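Local atomic coordinates of enoyl-[acyl-carrier-protein] reductase [FMN] (Thermotoga maritima, PDB entry 5GVJ), a protein that probably reduces enoyl-acyl-carrier-protein intermediates of fatty acid synthesis with NADH, using FMN as its flavin cofactor. Residues Glu139-Glu142 with His146-Glu149. The protein carries 1 engineered substitution. Sequence-based numbering, arbitrary orientation.
Sequences EGME and HIGE
M141 and I147 meet where the loop after strand 136-139 of the TIM-barrel-type FMN domain doubles back, past the short strand 145-146, toward helix 152-162. I147 presents its aliphatic branches to the M141 backbone: CB lies 4.0 Å from M141 CA, and CG2 and CD1 both approach the M141 carbonyl oxygen, CG2 at 3.7 Å. With CG1 set between the backbone N and the carbonyl carbon (chi1 52°), CD1 also comes within 4.1 Å of M141 CB, the one apolar side-chain contact here. M141 O itself accepts a hydrogen bond from R232 NH2, on the strand paired with 145-146.

The M141 side chain runs along the backbone of the returning segment, its CB 3.4 Å from G148 O and its CG 3.7 Å from E149 O. Beyond CG the chain bends, which turns the S-methyl end toward I147; M141 also packs on M141 of the second subunit, placing this turn at the dimer interface. E149 is tied to that subunit as well, its carboxylate in a salt bridge with R235 and its carbonyl oxygen bonded by Q279 NE2, both of the neighbouring chain.

E139 is an FMN-binding residue, although no FMN is bound to this chain. It holds its side chain extended from a chi1 of 179°, which carries OE1 toward the backbone carbonyl oxygen of H146, 3.8 Å away and too long for a hydrogen bond. No direct hydrogen bond joins the two segments. One water bridges their backbones instead, donating to E139 O at 2.8 Å and accepting from the amide N of G148 at 2.8 Å.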
# COMPACT_ATOMS: atom_id res chain seq x y z
N GLU A 139 7.26 -2.10 7.65
CA GLU A 139 7.18 -3.09 6.58
C GLU A 139 5.73 -3.45 6.32
O GLU A 139 5.10 -4.12 7.15
CB GLU A 139 8.00 -4.33 6.94
CG GLU A 139 7.94 -5.40 5.87
CD GLU A 139 8.85 -6.56 6.18
OE1 GLU A 139 8.42 -7.50 6.88
OE2 GLU A 139 10.01 -6.53 5.72
N GLY A 140 5.21 -3.04 5.17
CA GLY A 140 3.85 -3.39 4.79
C GLY A 140 3.72 -4.84 4.37
O GLY A 140 4.68 -5.49 3.93
N MET A 141 2.50 -5.36 4.50
CA MET A 141 2.21 -6.77 4.26
C MET A 141 2.26 -7.17 2.78
O MET A 141 2.08 -8.36 2.49
CB MET A 141 0.83 -7.12 4.83
CG MET A 141 -0.28 -6.26 4.28
SD MET A 141 -1.10 -7.11 2.93
CE MET A 141 -1.98 -8.38 3.85
N GLU A 142 2.50 -6.24 1.85
CA GLU A 142 2.75 -6.66 0.47
C GLU A 142 4.15 -7.23 0.29
O GLU A 142 4.47 -7.73 -0.79
CB GLU A 142 2.57 -5.50 -0.51
CG GLU A 142 3.20 -4.17 -0.08
CD GLU A 142 2.19 -3.27 0.63
OE1 GLU A 142 1.81 -3.60 1.77
OE2 GLU A 142 1.76 -2.26 0.04
N HIS A 146 7.47 -13.57 5.99
CA HIS A 146 6.55 -13.34 7.09
C HIS A 146 6.12 -11.88 7.13
O HIS A 146 6.92 -10.97 6.92
CB HIS A 146 7.19 -13.77 8.41
CG HIS A 146 7.47 -15.24 8.49
ND1 HIS A 146 8.75 -15.76 8.40
CD2 HIS A 146 6.64 -16.30 8.63
CE1 HIS A 146 8.69 -17.08 8.49
NE2 HIS A 146 7.42 -17.43 8.63
N ILE A 147 4.82 -11.65 7.36
CA ILE A 147 4.23 -10.33 7.19
C ILE A 147 3.30 -10.01 8.34
O ILE A 147 2.80 -10.90 9.04
CB ILE A 147 3.45 -10.22 5.86
CG1 ILE A 147 2.45 -11.37 5.76
CG2 ILE A 147 4.39 -10.16 4.68
CD1 ILE A 147 1.35 -11.17 4.73
N GLY A 148 3.05 -8.72 8.53
CA GLY A 148 2.01 -8.23 9.41
C GLY A 148 0.68 -8.13 8.70
O GLY A 148 0.40 -8.85 7.74
N GLU A 149 -0.16 -7.20 9.17
CA GLU A 149 -1.49 -7.04 8.63
C GLU A 149 -1.69 -5.73 7.87
O GLU A 149 -2.61 -5.66 7.04
CB GLU A 149 -2.53 -7.11 9.75
CG GLU A 149 -2.18 -8.10 10.84
CD GLU A 149 -3.38 -8.51 11.67
OE1 GLU A 149 -3.78 -7.71 12.56
OE2 GLU A 149 -3.92 -9.61 11.42
O HOH W 1 4.74 -6.93 7.24